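Local coordinates for AT27789p (Drosophila melanogaster, PDB 5UZN), which probably binds mRNA as a fly homolog of hnRNP F/H, represented here by its third quasi-RNA recognition motif (qRRM), at residues Thr12-Gly17 / Phe82-Thr87; Arg16-Thr21 / Gly47-Thr52; Ala37-Asn42 / Ala53-Asp58. All coordinates share one frame; numbering follows the deposited sequence.

Interaction 1: Thr12-Gly17 / Phe82-Thr87; sequences TIHMRG and FYDGKT. With SO4 (sulfate ion), chain E.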
loop_
_atom_site.group_PDB
_atom_site.type_symbol
_atom_site.label_atom_id
_atom_site.label_comp_id
_atom_site.label_asym_id
_atom_site.label_seq_id
_atom_site.Cartn_x
_atom_site.Cartn_y
_atom_site.Cartn_z
ATOM N N THR A 12 -9.186 -2.278 1.220
ATOM C CA THR A 12 -8.213 -1.270 0.821
ATOM C C THR A 12 -7.428 -0.718 2.004
ATOM O O THR A 12 -8.011 -0.351 3.036
ATOM C CB THR A 12 -8.930 -0.137 0.106
ATOM O OG1 THR A 12 -9.648 -0.706 -0.979
ATOM C CG2 THR A 12 -7.933 0.885 -0.411
ATOM N N ILE A 13 -6.113 -0.628 1.830
ATOM C CA ILE A 13 -5.217 0.052 2.759
ATOM C C ILE A 13 -4.613 1.234 2.018
ATOM O O ILE A 13 -3.900 1.046 1.022
ATOM C CB ILE A 13 -4.118 -0.880 3.271
ATOM C CG1 ILE A 13 -4.706 -2.037 4.080
ATOM C CG2 ILE A 13 -3.119 -0.105 4.119
ATOM C CD1 ILE A 13 -3.604 -2.913 4.660
ATOM N N HIS A 14 -4.928 2.445 2.478
ATOM C CA HIS A 14 -4.371 3.664 1.920
ATOM C C HIS A 14 -3.068 3.952 2.641
ATOM O O HIS A 14 -2.957 3.730 3.846
ATOM C CB HIS A 14 -5.356 4.836 2.065
ATOM C CG HIS A 14 -4.838 6.117 1.493
ATOM N ND1 HIS A 14 -4.535 6.262 0.154
ATOM C CD2 HIS A 14 -4.524 7.299 2.082
ATOM C CE1 HIS A 14 -4.066 7.483 -0.059
ATOM N NE2 HIS A 14 -4.047 8.131 1.092
ATOM N N MET A 15 -2.055 4.380 1.889
ATOM C CA MET A 15 -0.701 4.501 2.411
ATOM C C MET A 15 -0.213 5.924 2.208
ATOM O O MET A 15 -0.380 6.484 1.132
ATOM C CB MET A 15 0.259 3.503 1.726
ATOM C CG MET A 15 -0.267 2.077 1.618
ATOM S SD MET A 15 0.724 1.001 0.568
ATOM C CE MET A 15 2.154 0.770 1.638
ATOM N N ARG A 16 0.378 6.517 3.236
ATOM C CA ARG A 16 1.017 7.814 3.090
ATOM C C ARG A 16 2.484 7.747 3.494
ATOM O O ARG A 16 2.899 6.867 4.258
ATOM C CB ARG A 16 0.289 8.880 3.911
ATOM C CG ARG A 16 -1.158 9.058 3.477
ATOM C CD ARG A 16 -1.859 10.131 4.280
ATOM N NE ARG A 16 -1.618 11.454 3.738
ATOM C CZ ARG A 16 -2.270 11.925 2.680
ATOM N NH1 ARG A 16 -3.188 11.161 2.074
ATOM N NH2 ARG A 16 -2.025 13.153 2.246
ATOM N N GLY A 17 3.268 8.683 2.965
ATOM C CA GLY A 17 4.675 8.764 3.307
ATOM C C GLY A 17 5.611 7.946 2.448
ATOM O O GLY A 17 6.759 7.742 2.847
ATOM N N PHE A 82 -3.792 3.293 6.518
ATOM C CA PHE A 82 -5.179 3.621 6.835
ATOM C C PHE A 82 -6.069 2.587 6.175
ATOM O O PHE A 82 -6.031 2.435 4.950
ATOM C CB PHE A 82 -5.562 5.016 6.340
ATOM C CG PHE A 82 -4.655 6.094 6.819
ATOM C CD1 PHE A 82 -3.515 6.428 6.102
ATOM C CD2 PHE A 82 -4.945 6.777 7.996
ATOM C CE1 PHE A 82 -2.679 7.426 6.557
ATOM C CE2 PHE A 82 -4.105 7.770 8.450
ATOM C CZ PHE A 82 -2.984 8.097 7.725
ATOM N N TYR A 83 -6.856 1.879 6.980
ATOM C CA TYR A 83 -7.779 0.887 6.451
ATOM C C TYR A 83 -9.018 1.587 5.938
ATOM O O TYR A 83 -9.799 2.118 6.735
ATOM C CB TYR A 83 -8.151 -0.138 7.512
ATOM C CG TYR A 83 -9.119 -1.155 6.934
ATOM C CD1 TYR A 83 -8.766 -1.889 5.823
ATOM C CD2 TYR A 83 -10.385 -1.344 7.471
ATOM C CE1 TYR A 83 -9.626 -2.801 5.265
ATOM C CE2 TYR A 83 -11.263 -2.274 6.919
ATOM C CZ TYR A 83 -10.873 -2.990 5.818
ATOM O OH TYR A 83 -11.701 -3.914 5.242
ATOM N N ASP A 84 -9.208 1.600 4.616
ATOM C CA ASP A 84 -10.337 2.308 4.027
ATOM C C ASP A 84 -11.521 1.396 3.739
ATOM O O ASP A 84 -12.506 1.847 3.155
ATOM C CB ASP A 84 -9.903 3.030 2.746
ATOM C CG ASP A 84 -9.074 4.285 3.026
ATOM O OD1 ASP A 84 -8.774 4.589 4.208
ATOM O OD2 ASP A 84 -8.705 4.967 2.058
ATOM N N GLY A 85 -11.459 0.134 4.134
ATOM C CA GLY A 85 -12.623 -0.692 4.012
ATOM C C GLY A 85 -12.777 -1.228 2.600
ATOM O O GLY A 85 -11.858 -1.238 1.780
ATOM N N LYS A 86 -13.985 -1.669 2.322
ATOM C CA LYS A 86 -14.224 -2.451 1.129
ATOM C C LYS A 86 -14.437 -1.545 -0.081
ATOM O O LYS A 86 -14.940 -0.421 0.035
ATOM C CB LYS A 86 -15.421 -3.364 1.379
ATOM C CG LYS A 86 -15.902 -4.142 0.217
ATOM C CD LYS A 86 -16.978 -5.108 0.663
ATOM C CE LYS A 86 -18.338 -4.568 0.247
ATOM N NZ LYS A 86 -18.377 -4.381 -1.233
ATOM N N THR A 87 -13.986 -2.035 -1.236
ATOM C CA THR A 87 -14.106 -1.409 -2.559
ATOM C C THR A 87 -13.140 -0.258 -2.723
ATOM O O THR A 87 -12.101 -0.413 -3.368
ATOM C CB THR A 87 -15.540 -0.908 -2.849
ATOM O OG1 THR A 87 -16.438 -2.023 -2.872
ATOM C CG2 THR A 87 -15.598 -0.180 -4.194
HETATM S S SO4 E . -16.561 -0.858 5.006
HETATM O O1 SO4 E . -15.882 -1.935 4.294
HETATM O O2 SO4 E . -16.398 0.409 4.298
HETATM O O3 SO4 E . -15.980 -0.730 6.341
HETATM O O4 SO4 E . -17.986 -1.162 5.120
#
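The F82 ring turns its edge to H14, with CD1 3.6 Å from H14 O, while R16 CD comes obliquely to F82 CE1 at 3.6 Å. One face of the Y83 ring carries the backbone N of G85, 3.4 Å above its centre; I13 CG1 stands at the edge, 4.4 Å from Y83 CD1, and T12 O approaches the same CD1 obliquely at 3.3 Å. Y83 CG lies anti to the backbone N (chi1 180°), beside the carbonyl carbon and hence the chain leading to G85. An alanine at Y83 would probably leave G85 N without its covering ring and open a gap beside I13 and helix 60-68. D84 OD2 meets H14 CB at 3.4 Å, its carboxylate 19° from the imidazole plane; H14 ND1 bonds instead to D54 OD1. R16 NH1 reaches H14 NE2 in the imidazole plane, weakly. The antiparallel backbones run between two faces, F82 and H14 on one, I13 and Y83 on the other: H14 N gives a 2.7 Å bond to F82 O, F82 N returns one to H14 O, T12 O takes D84 N and T12 N gives to G85 O. K86 N bonds O1 of a sulfate, probably from the crystallisation liquor, at 2.7 Å. Strands 11-16 and 80-86, first and last of the RRM-type beta-alpha-beta-beta-alpha-beta fold, pair at the sheet edge; I13 and Y83 rest on helix 60-68, M15 on helix 24-31.

Interaction 2: Arg16-Thr21 / Gly47-Thr52; sequences RGLPYT and GLHSGT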
loop_
_atom_site.group_PDB
_atom_site.type_symbol
_atom_site.label_atom_id
_atom_site.label_comp_id
_atom_site.label_asym_id
_atom_site.label_seq_id
_atom_site.Cartn_x
_atom_site.Cartn_y
_atom_site.Cartn_z
ATOM N N ARG A 16 0.378 6.517 3.236
ATOM C CA ARG A 16 1.017 7.814 3.090
ATOM C C ARG A 16 2.484 7.747 3.494
ATOM O O ARG A 16 2.899 6.867 4.258
ATOM C CB ARG A 16 0.289 8.880 3.911
ATOM C CG ARG A 16 -1.158 9.058 3.477
ATOM C CD ARG A 16 -1.859 10.131 4.280
ATOM N NE ARG A 16 -1.618 11.454 3.738
ATOM C CZ ARG A 16 -2.270 11.925 2.680
ATOM N NH1 ARG A 16 -3.188 11.161 2.074
ATOM N NH2 ARG A 16 -2.025 13.153 2.246
ATOM N N GLY A 17 3.268 8.683 2.965
ATOM C CA GLY A 17 4.675 8.764 3.307
ATOM C C GLY A 17 5.611 7.946 2.448
ATOM O O GLY A 17 6.759 7.742 2.847
ATOM N N LEU A 18 5.165 7.464 1.292
ATOM C CA LEU A 18 6.065 6.684 0.449
ATOM C C LEU A 18 7.150 7.600 -0.096
ATOM O O LEU A 18 6.870 8.767 -0.384
ATOM C CB LEU A 18 5.327 6.054 -0.742
ATOM C CG LEU A 18 4.590 4.732 -0.603
ATOM C CD1 LEU A 18 3.407 4.897 0.317
ATOM C CD2 LEU A 18 4.170 4.247 -1.994
ATOM N N PRO A 19 8.376 7.098 -0.272
ATOM C CA PRO A 19 9.390 7.849 -1.023
ATOM C C PRO A 19 9.016 7.945 -2.497
ATOM O O PRO A 19 8.368 7.062 -3.049
ATOM C CB PRO A 19 10.664 7.011 -0.849
ATOM C CG PRO A 19 10.340 5.935 0.152
ATOM C CD PRO A 19 8.857 5.782 0.183
ATOM N N TYR A 20 9.469 9.012 -3.155
ATOM C CA TYR A 20 9.126 9.178 -4.562
ATOM C C TYR A 20 9.862 8.193 -5.461
ATOM O O TYR A 20 9.558 8.122 -6.660
ATOM C CB TYR A 20 9.390 10.626 -4.978
ATOM C CG TYR A 20 8.608 11.660 -4.166
ATOM C CD1 TYR A 20 7.372 11.346 -3.603
ATOM C CD2 TYR A 20 9.107 12.945 -3.964
ATOM C CE1 TYR A 20 6.659 12.280 -2.866
ATOM C CE2 TYR A 20 8.391 13.891 -3.230
ATOM C CZ TYR A 20 7.169 13.545 -2.682
ATOM O OH TYR A 20 6.452 14.468 -1.945
ATOM N N THR A 21 10.796 7.409 -4.917
ATOM C CA THR A 21 11.414 6.315 -5.654
ATOM C C THR A 21 10.755 4.964 -5.395
ATOM O O THR A 21 11.234 3.956 -5.906
ATOM C CB THR A 21 12.913 6.201 -5.320
ATOM O OG1 THR A 21 13.102 6.256 -3.903
ATOM C CG2 THR A 21 13.690 7.313 -5.969
ATOM N N GLY A 47 2.321 13.364 -13.830
ATOM C CA GLY A 47 3.070 12.140 -13.658
ATOM C C GLY A 47 4.091 12.167 -12.544
ATOM O O GLY A 47 5.008 11.346 -12.562
ATOM N N LEU A 48 3.961 13.078 -11.579
ATOM C CA LEU A 48 4.848 13.130 -10.419
ATOM C C LEU A 48 4.293 12.310 -9.261
ATOM O O LEU A 48 3.154 12.534 -8.833
ATOM C CB LEU A 48 5.045 14.565 -9.947
ATOM C CG LEU A 48 5.675 15.555 -10.918
ATOM C CD1 LEU A 48 6.038 16.820 -10.158
ATOM C CD2 LEU A 48 6.890 14.916 -11.562
ATOM N N HIS A 49 5.122 11.398 -8.739
ATOM C CA HIS A 49 4.807 10.602 -7.548
ATOM C C HIS A 49 4.261 11.495 -6.440
ATOM O O HIS A 49 4.877 12.497 -6.075
ATOM C CB HIS A 49 6.086 9.879 -7.077
ATOM C CG HIS A 49 5.856 8.650 -6.243
ATOM N ND1 HIS A 49 5.127 8.658 -5.074
ATOM C CD2 HIS A 49 6.309 7.379 -6.391
ATOM C CE1 HIS A 49 5.128 7.442 -4.545
ATOM N NE2 HIS A 49 5.839 6.647 -5.327
ATOM N N SER A 50 3.088 11.144 -5.909
ATOM C CA SER A 50 2.495 11.976 -4.870
ATOM C C SER A 50 2.860 11.538 -3.462
ATOM O O SER A 50 2.454 12.198 -2.499
ATOM C CB SER A 50 0.970 11.986 -5.008
ATOM O OG SER A 50 0.447 10.780 -4.478
ATOM N N GLY A 51 3.628 10.466 -3.311
ATOM C CA GLY A 51 3.942 9.987 -1.979
ATOM C C GLY A 51 2.870 9.141 -1.316
ATOM O O GLY A 51 3.004 8.825 -0.132
ATOM N N THR A 52 1.796 8.778 -2.022
ATOM C CA THR A 52 0.755 7.935 -1.453
ATOM C C THR A 52 0.398 6.833 -2.435
ATOM O O THR A 52 0.780 6.857 -3.605
ATOM C CB THR A 52 -0.515 8.725 -1.104
ATOM O OG1 THR A 52 -1.215 9.062 -2.314
ATOM C CG2 THR A 52 -0.171 9.976 -0.337
HETATM O O HOH W 1 5.599 10.869 0.986
#
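The loop that leads from strand 11-16 to helix 24-31 meets the hairpin end between strands 38-43 and 52-57, as R16-Y20 runs beside H49-T52; in the related hnRNP F qRRMs, loops of this end take part in binding G-tract RNA. L18 N gives a 2.9 Å bond to G51 O from above the carbonyl plane, 38° out of it. A water donates to L18 O at 2.8 Å and more weakly to G51 O. The H49 imidazole is the flat centre: over one face lie P19 O, 3.4 Å above the plane and toward the rim, and Y20 CA, a CH-pi contact 3.9 Å from the ring centroid. L18 CB comes to H49 CE1 obliquely at 4.1 Å. H49 CG is anti to its backbone N (chi1 -157°), which sets it against Y20 CA. In the conformer described here, Y20 CE1 stands 3.6 Å from G51 N, at the edge of the phenol ring; H49 O lies over one face of that ring, and the two rings meet obliquely. T52 CG2 sits 4.0 Å above one face of the R16 guanidinium, toward its rim. H49 ND1 accepts G51 N at 2.9 Å within the ring plane and NE2 bonds to S22 O, consistent with a neutral imidazole protonated on NE2. Bonds at both nitrogens would probably hold the ring's rotation, and they link the corner at G51 to the loop at S22.

Interaction 3: Ala37-Asn42 / Ala53-Asp58; sequences ANVRIN and ADAYFD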
loop_
_atom_site.group_PDB
_atom_site.type_symbol
_atom_site.label_atom_id
_atom_site.label_comp_id
_atom_site.label_asym_id
_atom_site.label_seq_id
_atom_site.Cartn_x
_atom_site.Cartn_y
_atom_site.Cartn_z
ATOM N N ALA A 37 -3.790 -8.027 -4.063
ATOM C CA ALA A 37 -4.172 -8.350 -5.428
ATOM C C ALA A 37 -3.579 -7.342 -6.396
ATOM O O ALA A 37 -3.060 -7.716 -7.452
ATOM C CB ALA A 37 -5.694 -8.373 -5.553
ATOM N N ASN A 38 -3.607 -6.064 -6.027
ATOM C CA ASN A 38 -3.112 -4.990 -6.872
ATOM C C ASN A 38 -2.673 -3.839 -5.982
ATOM O O ASN A 38 -3.070 -3.744 -4.817
ATOM C CB ASN A 38 -4.176 -4.505 -7.857
ATOM C CG ASN A 38 -4.390 -5.465 -9.005
ATOM O OD1 ASN A 38 -3.436 -5.882 -9.671
ATOM N ND2 ASN A 38 -5.646 -5.827 -9.244
ATOM N N VAL A 39 -1.852 -2.965 -6.561
ATOM C CA VAL A 39 -1.290 -1.784 -5.916
ATOM C C VAL A 39 -1.403 -0.637 -6.898
ATOM O O VAL A 39 -1.128 -0.807 -8.087
ATOM C CB VAL A 39 0.197 -1.956 -5.535
ATOM C CG1 VAL A 39 0.771 -0.593 -5.098
ATOM C CG2 VAL A 39 0.355 -3.004 -4.450
ATOM N N ARG A 40 -1.790 0.470 -6.397
ATOM C CA ARG A 40 -1.857 1.738 -7.228
ATOM C C ARG A 40 -1.086 2.986 -6.527
ATOM O O ARG A 40 -1.368 3.545 -5.433
ATOM C CB ARG A 40 -3.299 2.209 -7.408
ATOM C CG ARG A 40 -4.235 1.205 -8.039
ATOM C CD ARG A 40 -5.439 1.923 -8.647
ATOM N NE ARG A 40 -6.065 2.857 -7.713
ATOM C CZ ARG A 40 -7.049 3.686 -8.040
ATOM N NH1 ARG A 40 -7.555 4.504 -7.124
ATOM N NH2 ARG A 40 -7.523 3.704 -9.286
ATOM N N ILE A 41 0.005 3.260 -7.222
ATOM C CA ILE A 41 0.754 4.433 -6.795
ATOM C C ILE A 41 0.012 5.658 -7.298
ATOM O O ILE A 41 -0.470 5.652 -8.431
ATOM C CB ILE A 41 2.181 4.376 -7.363
ATOM C CG1 ILE A 41 2.874 3.044 -6.981
ATOM C CG2 ILE A 41 2.935 5.644 -6.981
ATOM C CD1 ILE A 41 3.086 2.804 -5.415
ATOM N N ASN A 42 -0.126 6.690 -6.452
ATOM C CA ASN A 42 -0.810 7.923 -6.828
ATOM C C ASN A 42 0.171 8.965 -7.355
ATOM O O ASN A 42 1.259 9.160 -6.801
ATOM C CB ASN A 42 -1.582 8.509 -5.641
ATOM C CG ASN A 42 -2.768 7.666 -5.246
ATOM O OD1 ASN A 42 -3.491 7.167 -6.103
ATOM N ND2 ASN A 42 -2.961 7.474 -3.944
ATOM N N ALA A 53 -0.378 5.868 -1.943
ATOM C CA ALA A 53 -0.694 4.696 -2.726
ATOM C C ALA A 53 -1.880 3.998 -2.095
ATOM O O ALA A 53 -2.210 4.233 -0.928
ATOM C CB ALA A 53 0.493 3.717 -2.785
ATOM N N ASP A 54 -2.480 3.093 -2.869
ATOM C CA ASP A 54 -3.479 2.147 -2.373
ATOM C C ASP A 54 -3.026 0.718 -2.610
ATOM O O ASP A 54 -2.487 0.400 -3.674
ATOM C CB ASP A 54 -4.825 2.328 -3.059
ATOM C CG ASP A 54 -5.547 3.555 -2.596
ATOM O OD1 ASP A 54 -5.411 3.908 -1.402
ATOM O OD2 ASP A 54 -6.248 4.170 -3.432
ATOM N N ALA A 55 -3.266 -0.145 -1.625
ATOM C CA ALA A 55 -3.047 -1.580 -1.751
ATOM C C ALA A 55 -4.392 -2.256 -1.560
ATOM O O ALA A 55 -5.088 -1.976 -0.575
ATOM C CB ALA A 55 -2.009 -2.107 -0.738
ATOM N N TYR A 56 -4.757 -3.118 -2.519
ATOM C CA TYR A 56 -6.063 -3.780 -2.603
ATOM C C TYR A 56 -5.883 -5.262 -2.318
ATOM O O TYR A 56 -5.209 -5.964 -3.078
ATOM C CB TYR A 56 -6.704 -3.587 -3.984
ATOM C CG TYR A 56 -7.015 -2.140 -4.300
ATOM C CD1 TYR A 56 -8.152 -1.547 -3.786
ATOM C CD2 TYR A 56 -6.175 -1.365 -5.104
ATOM C CE1 TYR A 56 -8.461 -0.232 -4.040
ATOM C CE2 TYR A 56 -6.486 -0.023 -5.367
ATOM C CZ TYR A 56 -7.637 0.526 -4.833
ATOM O OH TYR A 56 -8.001 1.838 -5.053
ATOM N N PHE A 57 -6.469 -5.731 -1.224
ATOM C CA PHE A 57 -6.324 -7.115 -0.798
ATOM C C PHE A 57 -7.570 -7.911 -1.149
ATOM O O PHE A 57 -8.674 -7.366 -1.249
ATOM C CB PHE A 57 -6.042 -7.202 0.708
ATOM C CG PHE A 57 -4.758 -6.529 1.101
ATOM C CD1 PHE A 57 -4.722 -5.167 1.297
ATOM C CD2 PHE A 57 -3.573 -7.262 1.222
ATOM C CE1 PHE A 57 -3.515 -4.523 1.638
ATOM C CE2 PHE A 57 -2.389 -6.640 1.560
ATOM C CZ PHE A 57 -2.360 -5.262 1.767
ATOM N N ASP A 58 -7.365 -9.220 -1.322
ATOM C CA ASP A 58 -8.426 -10.112 -1.774
ATOM C C ASP A 58 -9.497 -10.297 -0.704
ATOM O O ASP A 58 -10.688 -10.335 -1.024
ATOM C CB ASP A 58 -7.823 -11.467 -2.187
ATOM C CG ASP A 58 -7.077 -11.401 -3.514
ATOM O OD1 ASP A 58 -7.614 -10.789 -4.456
ATOM O OD2 ASP A 58 -5.962 -11.961 -3.616
HETATM O O HOH W 2 -5.869 6.193 -5.742
#
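Y56 O is gripped by two successive amides, A37 N at 2.7 Å along a bent path and N38 N at 3.4 Å, both weak bonds; with A37 and N38 both facing Y56, this is a classic beta bulge. Past it the ladder is regular. Y56 N returns a bond to N38 O, and the R40-D54 pair is joined twice, the bond from R40 N to D54 O being 2.8 Å long and nearly straight at 175°. On the face bearing R40, D54 and Y56, R40 CG lies in the plane of the Y56 ring at its edge, 3.7 Å from CE2. The bend at chi3 (-50°) puts NE 3.7 Å from Y56 CE2. The guanidinium lies 10° from the D54 carboxylate plane, but the salt bridge from NH1 to OD2 is long at 3.9 Å. A water donates to N42 OD1 and D54 OD2, while H14 ND1 takes D54 OD1. On the opposite face I41 CD1 touches A53 CB at 3.8 Å. That face meets helix 24-31 through V39 and A55; strand 38-43 is at the sheet edge, and strand 52-57, central in the RRM fold, bonds on its other side to strand 11-16 through A53, A55 and F57.

How the interactions relate
Interactions 1 and 3 are ladders of one antiparallel sheet, joined where M15 N and I13 N probably bond to A53 O and A55 O. Each pairs an inner with an edge strand and has a largely apolar face, with Y83 in interaction 1, toward the helices and a more polar face, with F82 and Y56, on the other. All three are only partly buried: I13, V39, A53 and A55 point inward under the helices, while interaction 2 lies at the sheet's end, farther from the chain's centre, with one direct backbone bond, a water and a histidine. It shares R16 and G17 with interaction 1 and meets interaction 3 through probable bonds from S50 N to N42 O and between the N42 and T52 side chains.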